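Local coordinates for protein TlmII (Streptoalloteichus hindustanus, PDB 4HVM) that belongs to the condensation-domain family, takes part in tallysomycin biosynthesis and may act on substrates carried by phosphopantetheine, at residues A[248-253]-A[275-280]; A[58-61]-A[65-68]. All coordinates share one frame; numbering follows the deposited sequence.

How the interactions relate
Both contacts illustrate how a helix is fastened in an alpha/beta fold, one by hydrocarbon alone and the other with polar bonds added. In interaction 1 a helix lies on a sheet strand that follows it in the chain; in interaction 2 the end of a helix is held by the loop that leads on to the next strand. They lie on opposite sides of the chain's centre, with their own centres about 37 Å apart and nearest atoms about 17 Å apart, so neither touches the other. L66 of interaction 2 also rests on L145, in the loop where condensation domains carry their HHxxxDG motif, a motif this chain keeps only in part.

Interaction 1 of 2, residues A[248-253]-A[275-280]; sequences LTAWWL and LYLSTE
L275 opens the strand's part in the contact by setting one methyl against A250 of the helix. Its CG stands anti to the backbone N (chi1 179°), which carries the branch out from the strand toward the helix and puts CD2 at 3.7 Å from A250 CA. The same methyl also meets L253 CD1, one turn further along the helix, at 4.2 Å. One methyl of L275 thus spans two helix residues three positions apart, while R205 and L306 also touch this leucine.

Two residues on, L277 faces the helix again and brings its CD1 to 4.3 Å from A250 CB. The CD1 of L277 and the CD2 of L275 are themselves 3.9 Å apart, so the alanine methyl rests over a shallow notch between two leucine tips. The axes of the two segments approach to 9.8 Å, an ordinary spacing for a helix on a sheet; their directions differ by 144°, a roughly antiparallel course. This is a helix laid on a mixed sheet and followed in the chain by one of that sheet's strands, an arrangement consistent with the second lobe of the chloramphenicol acetyltransferase-like fold of condensation domains. V359 of the adjoining strand extends the apolar patch, touching L277 as well as T249 and L253, and V361 adds to it beside L277. On another side of the helix, L248, W251 and W252 pack against helix 445-459, so the helix is sandwiched between sheet and helix.

Further along, T279 and E280 have left the helix behind and turn to polar partners in the sheet region: T279 OG1 is hydrogen-bonded to V361 O, and E280 OE2 to H362 ND1.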
loop_
_atom_site.group_PDB
_atom_site.type_symbol
_atom_site.label_atom_id
_atom_site.label_comp_id
_atom_site.label_asym_id
_atom_site.label_seq_id
_atom_site.Cartn_x
_atom_site.Cartn_y
_atom_site.Cartn_z
ATOM N N LEU A 248 3.292 -17.077 -7.843
ATOM C CA LEU A 248 4.457 -17.191 -8.713
ATOM C C LEU A 248 5.755 -16.828 -7.999
ATOM O O LEU A 248 6.801 -17.412 -8.279
ATOM C CB LEU A 248 4.279 -16.344 -9.976
ATOM C CG LEU A 248 3.265 -16.877 -10.992
ATOM C CD1 LEU A 248 3.139 -15.933 -12.174
ATOM C CD2 LEU A 248 3.645 -18.277 -11.456
ATOM N N THR A 249 5.683 -15.872 -7.077
ATOM C CA THR A 249 6.843 -15.496 -6.275
ATOM C C THR A 249 7.231 -16.646 -5.355
ATOM O O THR A 249 8.410 -16.976 -5.220
ATOM C CB THR A 249 6.574 -14.238 -5.430
ATOM O OG1 THR A 249 6.286 -13.129 -6.289
ATOM C CG2 THR A 249 7.783 -13.906 -4.578
ATOM N N ALA A 250 6.228 -17.255 -4.728
ATOM C CA ALA A 250 6.447 -18.410 -3.867
ATOM C C ALA A 250 6.998 -19.574 -4.674
ATOM O O ALA A 250 7.823 -20.341 -4.184
ATOM C CB ALA A 250 5.157 -18.816 -3.175
ATOM N N TRP A 251 6.537 -19.699 -5.915
ATOM C CA TRP A 251 7.005 -20.758 -6.802
ATOM C C TRP A 251 8.490 -20.630 -7.107
ATOM O O TRP A 251 9.235 -21.602 -7.000
ATOM C CB TRP A 251 6.217 -20.758 -8.111
ATOM C CG TRP A 251 6.901 -21.508 -9.217
ATOM C CD1 TRP A 251 6.934 -22.862 -9.393
ATOM C CD2 TRP A 251 7.646 -20.944 -10.305
ATOM N NE1 TRP A 251 7.653 -23.175 -10.522
ATOM C CE2 TRP A 251 8.101 -22.015 -11.098
ATOM C CE3 TRP A 251 7.973 -19.638 -10.682
ATOM C CZ2 TRP A 251 8.866 -21.822 -12.246
ATOM C CZ3 TRP A 251 8.733 -19.448 -11.824
ATOM C CH2 TRP A 251 9.170 -20.534 -12.591
ATOM N N TRP A 252 8.915 -19.432 -7.494
ATOM C CA TRP A 252 10.301 -19.225 -7.890
ATOM C C TRP A 252 11.254 -19.392 -6.718
ATOM O O TRP A 252 12.314 -19.999 -6.856
ATOM C CB TRP A 252 10.503 -17.855 -8.527
ATOM C CG TRP A 252 11.848 -17.729 -9.167
ATOM C CD1 TRP A 252 12.195 -18.140 -10.421
ATOM C CD2 TRP A 252 13.032 -17.173 -8.585
ATOM N NE1 TRP A 252 13.518 -17.869 -10.661
ATOM C CE2 TRP A 252 14.055 -17.274 -9.551
ATOM C CE3 TRP A 252 13.327 -16.596 -7.347
ATOM C CZ2 TRP A 252 15.349 -16.819 -9.316
ATOM C CZ3 TRP A 252 14.613 -16.143 -7.117
ATOM C CH2 TRP A 252 15.608 -16.257 -8.096
ATOM N N LEU A 253 10.874 -18.851 -5.566
ATOM C CA LEU A 253 11.678 -19.005 -4.360
ATOM C C LEU A 253 11.737 -20.469 -3.928
ATOM O O LEU A 253 12.648 -20.877 -3.210
ATOM C CB LEU A 253 11.125 -18.136 -3.230
ATOM C CG LEU A 253 11.126 -16.624 -3.472
ATOM C CD1 LEU A 253 10.540 -15.900 -2.274
ATOM C CD2 LEU A 253 12.530 -16.126 -3.774
ATOM N N LEU A 275 6.154 -21.863 2.822
ATOM C CA LEU A 275 6.724 -20.525 2.737
ATOM C C LEU A 275 5.684 -19.479 3.140
ATOM O O LEU A 275 4.546 -19.516 2.670
ATOM C CB LEU A 275 7.211 -20.259 1.313
ATOM C CG LEU A 275 7.812 -18.885 1.019
ATOM C CD1 LEU A 275 9.181 -18.738 1.668
ATOM C CD2 LEU A 275 7.892 -18.646 -0.477
ATOM N N TYR A 276 6.073 -18.547 4.005
ATOM C CA TYR A 276 5.130 -17.547 4.508
ATOM C C TYR A 276 5.330 -16.156 3.919
ATOM O O TYR A 276 6.434 -15.617 3.922
ATOM C CB TYR A 276 5.162 -17.492 6.035
ATOM C CG TYR A 276 4.349 -18.593 6.664
ATOM C CD1 TYR A 276 4.855 -19.883 6.766
ATOM C CD2 TYR A 276 3.070 -18.347 7.141
ATOM C CE1 TYR A 276 4.109 -20.898 7.336
ATOM C CE2 TYR A 276 2.317 -19.351 7.712
ATOM C CZ TYR A 276 2.839 -20.624 7.807
ATOM O OH TYR A 276 2.080 -21.619 8.378
ATOM N N LEU A 277 4.240 -15.582 3.422
ATOM C CA LEU A 277 4.276 -14.291 2.750
ATOM C C LEU A 277 3.431 -13.256 3.482
ATOM O O LEU A 277 2.744 -13.569 4.453
ATOM C CB LEU A 277 3.777 -14.419 1.309
ATOM C CG LEU A 277 4.621 -15.119 0.244
ATOM C CD1 LEU A 277 4.729 -16.625 0.465
ATOM C CD2 LEU A 277 4.051 -14.832 -1.136
ATOM N N SER A 278 3.478 -12.022 2.998
ATOM C CA SER A 278 2.649 -10.954 3.536
ATOM C C SER A 278 2.031 -10.147 2.401
ATOM O O SER A 278 2.712 -9.790 1.441
ATOM C CB SER A 278 3.474 -10.037 4.439
ATOM O OG SER A 278 2.724 -8.898 4.825
ATOM N N THR A 279 0.737 -9.865 2.508
ATOM C CA THR A 279 0.066 -9.023 1.524
ATOM C C THR A 279 -0.986 -8.155 2.200
ATOM O O THR A 279 -1.405 -8.441 3.321
ATOM C CB THR A 279 -0.590 -9.861 0.408
ATOM O OG1 THR A 279 -1.072 -8.996 -0.629
ATOM C CG2 THR A 279 -1.744 -10.684 0.958
ATOM N N GLU A 280 -1.416 -7.098 1.518
ATOM C CA GLU A 280 -2.421 -6.202 2.079
ATOM C C GLU A 280 -3.841 -6.644 1.736
ATOM O O GLU A 280 -4.062 -7.386 0.779
ATOM C CB GLU A 280 -2.190 -4.762 1.617
ATOM C CG GLU A 280 -0.981 -4.099 2.251
ATOM C CD GLU A 280 0.164 -3.923 1.277
ATOM O OE1 GLU A 280 -0.080 -3.419 0.160
ATOM O OE2 GLU A 280 1.306 -4.288 1.633
#

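Interaction 2 of 2, residues A[58-61]-A[65-68]; sequences EVLD and LLRV
The CA atoms of L60 and L66 lie 6.2 Å apart as the chain doubles back just beyond the last turn of helix 49-62. The returning loop offers the helix an apolar grip and a polar one from adjacent residues. In the first, L66 CD1 meets L60 CD2 at 3.7 Å, the two side chains crossing at about a right angle; V59 CG1 lies beside the same L66 methyl at 4.4 Å.

R67 supplies the second grip. Its chain bends at chi3 (-80°), swinging the guanidinium back across the helix end to take two successive backbone carbonyls. NE donates to L60 O at 2.9 Å, and that oxygen lies in the guanidinium plane. NH2 donates to D61 O, also at 2.9 Å, but here the acceptor is tilted 22° out of the plane; neither bond is quite straight. A positive group against carbonyls of the final turn probably suits the electrostatics of a helix C-terminus, and the D61 carboxylate, though not in contact, may add to the attraction. A methionine in place of R67 would probably leave the L60 and D61 carbonyls without these donors and the loop less firmly tied to the helix end.

Around this corner, R67 NH1 is hydrogen-bonded to R81 O, just past strand 76-80, and the side chain touches T80 within that strand. V59 and L66 pack on helix 147-161 through V157 and V153, whereas L60 and L66 lean on strand 122-128 at L124 and V122.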
loop_
_atom_site.group_PDB
_atom_site.type_symbol
_atom_site.label_atom_id
_atom_site.label_comp_id
_atom_site.label_asym_id
_atom_site.label_seq_id
_atom_site.Cartn_x
_atom_site.Cartn_y
_atom_site.Cartn_z
ATOM N N GLU A 58 -11.561 22.929 -1.814
ATOM C CA GLU A 58 -12.916 22.477 -1.524
ATOM C C GLU A 58 -12.908 21.057 -0.965
ATOM O O GLU A 58 -13.646 20.742 -0.030
ATOM C CB GLU A 58 -13.777 22.550 -2.788
ATOM C CG GLU A 58 -15.213 22.086 -2.608
ATOM C CD GLU A 58 -16.021 22.206 -3.885
ATOM O OE1 GLU A 58 -15.595 22.951 -4.794
ATOM O OE2 GLU A 58 -17.081 21.550 -3.981
ATOM N N VAL A 59 -12.062 20.207 -1.541
ATOM C CA VAL A 59 -11.945 18.823 -1.099
ATOM C C VAL A 59 -11.247 18.737 0.253
ATOM O O VAL A 59 -11.643 17.948 1.115
ATOM C CB VAL A 59 -11.193 17.965 -2.135
ATOM C CG1 VAL A 59 -10.965 16.559 -1.603
ATOM C CG2 VAL A 59 -11.971 17.923 -3.437
ATOM N N LEU A 60 -10.219 19.561 0.440
ATOM C CA LEU A 60 -9.504 19.621 1.715
ATOM C C LEU A 60 -10.425 20.066 2.845
ATOM O O LEU A 60 -10.204 19.730 4.008
ATOM C CB LEU A 60 -8.299 20.565 1.626
ATOM C CG LEU A 60 -7.113 20.072 0.787
ATOM C CD1 LEU A 60 -5.977 21.088 0.793
ATOM C CD2 LEU A 60 -6.632 18.706 1.270
ATOM N N ASP A 61 -11.457 20.822 2.491
ATOM C CA ASP A 61 -12.428 21.303 3.462
ATOM C C ASP A 61 -13.464 20.231 3.770
ATOM O O ASP A 61 -13.771 19.966 4.932
ATOM C CB ASP A 61 -13.119 22.564 2.936
ATOM C CG ASP A 61 -14.287 23.002 3.806
ATOM O OD1 ASP A 61 -14.067 23.797 4.746
ATOM O OD2 ASP A 61 -15.427 22.559 3.545
ATOM N N LEU A 65 -10.795 14.704 7.735
ATOM C CA LEU A 65 -9.750 13.721 7.998
ATOM C C LEU A 65 -8.413 14.180 7.427
ATOM O O LEU A 65 -7.358 13.925 8.005
ATOM C CB LEU A 65 -10.128 12.361 7.410
ATOM C CG LEU A 65 -9.039 11.287 7.479
ATOM C CD1 LEU A 65 -8.703 10.953 8.921
ATOM C CD2 LEU A 65 -9.448 10.042 6.719
ATOM N N LEU A 66 -8.464 14.856 6.287
ATOM C CA LEU A 66 -7.254 15.330 5.634
ATOM C C LEU A 66 -6.561 16.405 6.468
ATOM O O LEU A 66 -5.354 16.613 6.347
ATOM C CB LEU A 66 -7.580 15.871 4.246
ATOM C CG LEU A 66 -8.301 14.910 3.304
ATOM C CD1 LEU A 66 -8.579 15.581 1.969
ATOM C CD2 LEU A 66 -7.492 13.640 3.106
ATOM N N ARG A 67 -7.332 17.085 7.310
ATOM C CA ARG A 67 -6.805 18.153 8.148
ATOM C C ARG A 67 -6.555 17.666 9.572
ATOM O O ARG A 67 -6.685 18.431 10.527
ATOM C CB ARG A 67 -7.778 19.334 8.163
ATOM C CG ARG A 67 -7.917 20.036 6.822
ATOM C CD ARG A 67 -8.964 21.139 6.860
ATOM N NE ARG A 67 -10.324 20.619 6.741
ATOM C CZ ARG A 67 -11.236 20.668 7.707
ATOM N NH1 ARG A 67 -10.943 21.223 8.875
ATOM N NH2 ARG A 67 -12.447 20.170 7.502
ATOM N N VAL A 68 -6.192 16.397 9.711
ATOM C CA VAL A 68 -6.038 15.799 11.032
ATOM C C VAL A 68 -4.581 15.646 11.465
ATOM O O VAL A 68 -3.737 15.172 10.704
ATOM C CB VAL A 68 -6.760 14.432 11.108
ATOM C CG1 VAL A 68 -6.169 13.555 12.201
ATOM C CG2 VAL A 68 -8.254 14.643 11.320
#